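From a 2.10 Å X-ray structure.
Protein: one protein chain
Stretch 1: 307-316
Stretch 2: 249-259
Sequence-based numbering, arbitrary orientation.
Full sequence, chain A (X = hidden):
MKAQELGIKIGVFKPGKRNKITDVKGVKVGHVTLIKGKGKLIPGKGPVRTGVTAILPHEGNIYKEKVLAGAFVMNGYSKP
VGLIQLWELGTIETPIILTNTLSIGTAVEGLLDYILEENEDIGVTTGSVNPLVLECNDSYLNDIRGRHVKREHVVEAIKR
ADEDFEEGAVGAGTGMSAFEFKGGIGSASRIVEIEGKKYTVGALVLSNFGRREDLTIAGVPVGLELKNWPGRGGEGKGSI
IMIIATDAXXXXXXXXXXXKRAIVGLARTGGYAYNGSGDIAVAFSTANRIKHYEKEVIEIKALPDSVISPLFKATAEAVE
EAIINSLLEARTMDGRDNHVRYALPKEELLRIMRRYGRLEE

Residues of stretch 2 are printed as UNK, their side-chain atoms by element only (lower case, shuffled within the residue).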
ATOM      1  N   VAL A 307      10.596  19.332  -9.882  1.00 20.79           N
ATOM      2  CA  VAL A 307      10.144  20.719  -9.810  1.00 21.85           C
ATOM      3  C   VAL A 307       8.796  20.939  -9.125  1.00 22.08           C
ATOM      4  O   VAL A 307       8.262  22.048  -9.163  1.00 21.85           O
ATOM      5  CB  VAL A 307      10.062  21.361 -11.227  1.00 21.70           C
ATOM      6  CG1 VAL A 307      11.369  21.136 -11.980  1.00 21.25           C
ATOM      7  CG2 VAL A 307       8.890  20.792 -11.993  1.00 19.14           C
ATOM      8  N   ILE A 308       8.250  19.912  -8.474  1.00 21.57           N
ATOM      9  CA  ILE A 308       6.940  20.079  -7.854  1.00 22.76           C
ATOM     10  C   ILE A 308       6.839  20.332  -6.354  1.00 22.77           C
ATOM     11  O   ILE A 308       5.735  20.317  -5.806  1.00 24.54           O
ATOM     12  CB  ILE A 308       6.025  18.891  -8.198  1.00 24.56           C
ATOM     13  CG1 ILE A 308       6.589  17.600  -7.601  1.00 23.10           C
ATOM     14  CG2 ILE A 308       5.888  18.769  -9.710  1.00 24.65           C
ATOM     15  CD1 ILE A 308       5.803  16.361  -7.998  1.00 21.22           C
ATOM     16  N   SER A 309       7.958  20.581  -5.685  1.00 21.94           N
ATOM     17  CA  SER A 309       7.913  20.829  -4.244  1.00 20.74           C
ATOM     18  C   SER A 309       7.018  22.024  -3.902  1.00 21.64           C
ATOM     19  O   SER A 309       6.336  22.024  -2.867  1.00 19.15           O
ATOM     20  CB  SER A 309       9.326  21.022  -3.690  1.00 20.52           C
ATOM     21  OG  SER A 309      10.060  19.811  -3.787  1.00 16.99           O
ATOM     22  N   PRO A 310       7.003  23.061  -4.767  1.00 21.28           N
ATOM     23  CA  PRO A 310       6.152  24.216  -4.491  1.00 18.66           C
ATOM     24  C   PRO A 310       4.690  23.781  -4.389  1.00 18.36           C
ATOM     25  O   PRO A 310       3.934  24.309  -3.572  1.00 19.19           O
ATOM     26  CB  PRO A 310       6.411  25.121  -5.694  1.00 21.56           C
ATOM     27  CG  PRO A 310       7.842  24.855  -5.985  1.00 20.97           C
ATOM     28  CD  PRO A 310       7.909  23.349  -5.897  1.00 19.73           C
ATOM     29  N   LEU A 311       4.290  22.815  -5.213  1.00 16.89           N
ATOM     30  CA  LEU A 311       2.912  22.336  -5.166  1.00 19.19           C
ATOM     31  C   LEU A 311       2.658  21.575  -3.849  1.00 19.66           C
ATOM     32  O   LEU A 311       1.552  21.614  -3.307  1.00 21.01           O
ATOM     33  CB  LEU A 311       2.612  21.440  -6.378  1.00 18.22           C
ATOM     34  CG  LEU A 311       2.707  22.107  -7.766  1.00 19.28           C
ATOM     35  CD1 LEU A 311       2.697  21.049  -8.848  1.00 16.96           C
ATOM     36  CD2 LEU A 311       1.552  23.073  -7.973  1.00 16.15           C
ATOM     37  N   PHE A 312       3.674  20.887  -3.336  1.00 18.78           N
ATOM     38  CA  PHE A 312       3.521  20.166  -2.068  1.00 20.84           C
ATOM     39  C   PHE A 312       3.291  21.180  -0.946  1.00 21.15           C
ATOM     40  O   PHE A 312       2.436  20.989  -0.082  1.00 19.71           O
ATOM     41  CB  PHE A 312       4.774  19.350  -1.734  1.00 17.99           C
ATOM     42  CG  PHE A 312       4.979  18.135  -2.602  1.00 19.33           C
ATOM     43  CD1 PHE A 312       4.013  17.725  -3.512  1.00 17.95           C
ATOM     44  CD2 PHE A 312       6.147  17.382  -2.482  1.00 17.06           C
ATOM     45  CE1 PHE A 312       4.205  16.581  -4.288  1.00 16.76           C
ATOM     46  CE2 PHE A 312       6.347  16.243  -3.251  1.00 13.99           C
ATOM     47  CZ  PHE A 312       5.374  15.842  -4.154  1.00 17.57           C
ATOM     48  N   LYS A 313       4.063  22.263  -0.962  1.00 22.42           N
ATOM     49  CA  LYS A 313       3.924  23.297   0.059  1.00 23.33           C
ATOM     50  C   LYS A 313       2.582  24.015  -0.060  1.00 23.56           C
ATOM     51  O   LYS A 313       1.886  24.213   0.940  1.00 22.42           O
ATOM     52  CB  LYS A 313       5.068  24.310  -0.043  1.00 26.49           C
ATOM     53  CG  LYS A 313       4.822  25.593   0.746  1.00 30.59           C
ATOM     54  CD  LYS A 313       6.023  26.514   0.723  1.00 33.53           C
ATOM     55  CE  LYS A 313       7.166  25.918   1.518  1.00 37.80           C
ATOM     56  NZ  LYS A 313       6.732  25.648   2.911  1.00 39.54           N
ATOM     57  N   ALA A 314       2.227  24.400  -1.284  1.00 21.58           N
ATOM     58  CA  ALA A 314       0.969  25.092  -1.549  1.00 20.98           C
ATOM     59  C   ALA A 314      -0.218  24.244  -1.083  1.00 20.11           C
ATOM     60  O   ALA A 314      -1.215  24.769  -0.606  1.00 19.82           O
ATOM     61  CB  ALA A 314       0.843  25.398  -3.055  1.00 18.41           C
ATOM     62  N   THR A 315      -0.104  22.933  -1.241  1.00 20.65           N
ATOM     63  CA  THR A 315      -1.160  22.019  -0.824  1.00 20.66           C
ATOM     64  C   THR A 315      -1.328  22.105   0.691  1.00 20.05           C
ATOM     65  O   THR A 315      -2.431  22.323   1.188  1.00 20.78           O
ATOM     66  CB  THR A 315      -0.818  20.560  -1.209  1.00 22.08           C
ATOM     67  OG1 THR A 315      -0.723  20.455  -2.633  1.00 21.42           O
ATOM     68  CG2 THR A 315      -1.899  19.590  -0.696  1.00 20.66           C
ATOM     69  N   ALA A 316      -0.227  21.933   1.416  1.00 19.24           N
ATOM     70  CA  ALA A 316      -0.256  22.001   2.871  1.00 19.63           C
ATOM     71  C   ALA A 316      -0.832  23.343   3.306  1.00 20.69           C
ATOM     72  O   ALA A 316      -1.619  23.416   4.251  1.00 19.10           O
ATOM     73  CB  ALA A 316       1.159  21.822   3.440  1.00 16.98           C
ATOM     74  N   UNK A 249      -0.199  19.839 -14.494  1.00 20.79           N
ATOM     75  CA  UNK A 249      -0.195  18.503 -15.099  1.00 20.41           C
ATOM     76  C   UNK A 249       0.568  17.516 -14.215  1.00 19.19           C
ATOM     77  O   UNK A 249       1.750  17.710 -13.932  1.00 19.00           O
ATOM     78  c   UNK A 249       1.451  19.840 -16.136  1.00 17.67           C
ATOM     79  c   UNK A 249       0.599  20.780 -15.299  1.00 20.23           C
ATOM     80  c   UNK A 249       0.487  18.737 -16.445  1.00 19.49           C
ATOM     81  N   UNK A 250      -0.119  16.464 -13.780  1.00 20.61           N
ATOM     82  CA  UNK A 250       0.477  15.450 -12.901  1.00 19.90           C
ATOM     83  C   UNK A 250      -0.135  14.074 -13.135  1.00 17.54           C
ATOM     84  O   UNK A 250      -1.341  13.950 -13.329  1.00 20.14           O
ATOM     85  c   UNK A 250       0.257  15.834 -11.442  1.00 17.62           C
ATOM     86  c   UNK A 250       0.761  17.182 -10.926  1.00 19.00           C
ATOM     87  c   UNK A 250       2.264  17.147 -10.731  1.00 17.30           C
ATOM     88  c   UNK A 250       0.042  17.514  -9.614  1.00 18.12           C
ATOM     89  N   UNK A 251       0.701  13.042 -13.107  1.00 18.28           N
ATOM     90  CA  UNK A 251       0.234  11.677 -13.303  1.00 18.33           C
ATOM     91  C   UNK A 251      -0.453  11.194 -12.020  1.00 18.78           C
ATOM     92  O   UNK A 251      -0.432  11.887 -11.001  1.00 16.20           O
ATOM     93  c   UNK A 251       2.272  11.334 -14.747  1.00 21.85           C
ATOM     94  o   UNK A 251       2.214  10.578 -12.436  1.00 23.56           O
ATOM     95  c   UNK A 251       1.405  10.742 -13.613  1.00 21.82           C
ATOM     96  N   UNK A 252      -1.071  10.020 -12.083  1.00 18.25           N
ATOM     97  CA  UNK A 252      -1.745   9.468 -10.920  1.00 19.60           C
ATOM     98  C   UNK A 252      -0.801   9.349  -9.735  1.00 18.90           C
ATOM     99  O   UNK A 252      -1.121   9.787  -8.632  1.00 19.62           O
ATOM    100  N   UNK A 253       0.372   8.775  -9.971  1.00 19.06           N
ATOM    101  CA  UNK A 253       1.367   8.599  -8.918  1.00 19.97           C
ATOM    102  C   UNK A 253       1.672   9.910  -8.217  1.00 19.50           C
ATOM    103  O   UNK A 253       1.719   9.974  -6.985  1.00 18.98           O
ATOM    104  n   UNK A 253       6.068  10.375 -11.236  1.00 20.08           N
ATOM    105  n   UNK A 253       6.122  10.097  -8.956  1.00 21.51           N
ATOM    106  c   UNK A 253       5.079   7.502  -9.185  1.00 20.81           C
ATOM    107  n   UNK A 253       5.364   8.396 -10.303  1.00 22.34           N
ATOM    108  c   UNK A 253       3.806   7.931  -8.490  1.00 19.84           C
ATOM    109  c   UNK A 253       2.662   8.023  -9.499  1.00 18.03           C
ATOM    110  c   UNK A 253       5.853   9.622 -10.166  1.00 21.00           C
ATOM    111  N   UNK A 254       1.880  10.957  -9.010  1.00 18.24           N
ATOM    112  CA  UNK A 254       2.185  12.279  -8.478  1.00 15.35           C
ATOM    113  C   UNK A 254       1.027  12.848  -7.681  1.00 14.62           C
ATOM    114  O   UNK A 254       1.232  13.572  -6.712  1.00 14.22           O
ATOM    115  c   UNK A 254       2.542  13.238  -9.626  1.00 17.77           C
ATOM    116  o   UNK A 254       3.473  14.023 -12.404  1.00 20.46           O
ATOM    117  c   UNK A 254       3.833  12.873 -10.329  1.00 18.59           C
ATOM    118  n   UNK A 254       5.356  14.511 -11.266  1.00 12.06           N
ATOM    119  c   UNK A 254       4.208  13.856 -11.426  1.00 17.93           C
ATOM    120  N   UNK A 255      -0.195  12.532  -8.093  1.00 15.51           N
ATOM    121  CA  UNK A 255      -1.360  13.031  -7.383  1.00 17.38           C
ATOM    122  C   UNK A 255      -1.515  12.310  -6.031  1.00 17.90           C
ATOM    123  O   UNK A 255      -2.100  12.858  -5.098  1.00 18.81           O
ATOM    124  c   UNK A 255      -3.565  13.513 -10.537  1.00 15.96           C
ATOM    125  c   UNK A 255      -2.597  13.914  -9.434  1.00 20.40           C
ATOM    126  c   UNK A 255      -2.608  12.896  -8.265  1.00 17.98           C
ATOM    127  c   UNK A 255      -2.947  15.294  -8.897  1.00 19.18           C
ATOM    128  N   UNK A 256      -0.983  11.095  -5.919  1.00 17.39           N
ATOM    129  CA  UNK A 256      -1.037  10.386  -4.639  1.00 18.93           C
ATOM    130  C   UNK A 256      -0.077  11.118  -3.709  1.00 19.31           C
ATOM    131  O   UNK A 256      -0.346  11.261  -2.517  1.00 21.15           O
ATOM    132  c   UNK A 256      -0.590   8.928  -4.774  1.00 17.76           C
ATOM    133  n   UNK A 256      -1.350   7.005  -6.027  1.00 19.07           N
ATOM    134  o   UNK A 256      -2.870   8.215  -4.896  1.00 16.17           O
ATOM    135  c   UNK A 256      -1.704   8.019  -5.247  1.00 17.43           C
ATOM    136  N   UNK A 257       1.033  11.604  -4.266  1.00 17.71           N
ATOM    137  CA  UNK A 257       2.019  12.332  -3.473  1.00 17.27           C
ATOM    138  C   UNK A 257       1.384  13.624  -2.962  1.00 18.61           C
ATOM    139  O   UNK A 257       1.507  13.968  -1.786  1.00 19.43           O
ATOM    140  c   UNK A 257       5.223  11.835  -5.685  1.00 15.50           C
ATOM    141  c   UNK A 257       3.934  11.441  -4.961  1.00 15.72           C
ATOM    142  c   UNK A 257       7.436  12.753  -5.062  1.00 17.33           C
ATOM    143  c   UNK A 257       3.265  12.654  -4.312  1.00 16.32           C
ATOM    144  n   UNK A 257       8.416  12.878  -4.170  1.00 11.89           N
ATOM    145  n   UNK A 257       6.343  12.052  -4.766  1.00 15.83           N
ATOM    146  n   UNK A 257       7.558  13.320  -6.258  1.00 15.47           N
ATOM    147  N   UNK A 258       0.703  14.337  -3.855  1.00 16.85           N
ATOM    148  CA  UNK A 258       0.031  15.577  -3.498  1.00 15.35           C
ATOM    149  C   UNK A 258      -0.978  15.328  -2.369  1.00 15.95           C
ATOM    150  O   UNK A 258      -1.032  16.074  -1.397  1.00 16.57           O
ATOM    151  c   UNK A 258      -1.638  17.285  -4.309  1.00 11.05           C
ATOM    152  c   UNK A 258      -0.705  16.178  -4.738  1.00 16.04           C
ATOM    153  c   UNK A 258       0.330  16.720  -5.753  1.00 13.72           C
ATOM    154  N   UNK A 259      -1.777  14.277  -2.500  1.00 16.86           N
ATOM    155  CA  UNK A 259      -2.769  13.961  -1.482  1.00 18.38           C
ATOM    156  C   UNK A 259      -2.128  13.867  -0.087  1.00 18.19           C
ATOM    157  O   UNK A 259      -2.679  14.370   0.890  1.00 20.38           O
ATOM    158  c   UNK A 259      -3.483  12.655  -1.839  1.00 16.49           C
TER

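Position 249 carries three side-chain carbons that close a ring onto the backbone N, a pattern unique to proline; none of them touches stretch 1. It is P249. Position 250 has four carbons, forked at the second, which defines leucine, L250. Its CA-to-CB bond points toward stretch 1, and CD2 lies 4.1 Å from I308 CG2 and 4.4 Å from L311 CD1.

At 251, one carbon bears an oxygen and a carbon, the branching of threonine. T251 touches nothing on stretch 1 but occupies the N-cap position of the helix that begins at 252. Position 252 has no side-chain atoms and is therefore G252; an ideal CB would find no atom of stretch 1 nearby, so this contact does not demand the absence of a side chain.

Position 253 shows three carbons, a nitrogen, and a carbon carrying two more nitrogens: arginine. R253 is out of reach of stretch 1. Position 254 has three carbons, the third bearing one oxygen and one nitrogen, hence Q254. Its CB points sideways, yet the amide end comes nearer, with NE2 3.8 Å from I308 CD1. OE1 accepts from T251 N at 3.0 Å (164°), while Q254 N donates a weak capping bond to T251 OG1 at 3.5 Å.

Position 255 repeats the four-carbon fork of leucine, but the CB of L255 points away from stretch 1. At 256, two carbons, the second with one oxygen and one nitrogen, give N256, which is out of reach. Position 257 again ends in a carbon bearing two nitrogens beyond a chain nitrogen, so it is R257. Its guanidinium has F312 CZ over one face, at 3.8 Å from R257 CZ; seen from the phenyl ring, that atom lies at the edge. I308 CD1 is 3.9 Å from R257 NH1.

Position 258 has one carbon bearing two others: V258. CG2 lies 4.1 Å from F312 CE1, near the ring plane, and CG1 is 3.7 Å from T315 OG1. Position 259, a single carbon, is A259, its CB directed away.

The helices cross at -41° with axes 10.0 Å apart at closest approach, and F312 CA and V258 CA are 5.9 Å apart. No hydrogen bond spans the 379 Å² interface, so it rests on packing. T315 CG2 sits 3.7 Å from V258 O. R257 NE and NH2 are hydrogen-bonded elsewhere in the structure, while one guanidinium face packs against the F312 edge.

Stretch 2 249-259: PLTGRQLNRVA
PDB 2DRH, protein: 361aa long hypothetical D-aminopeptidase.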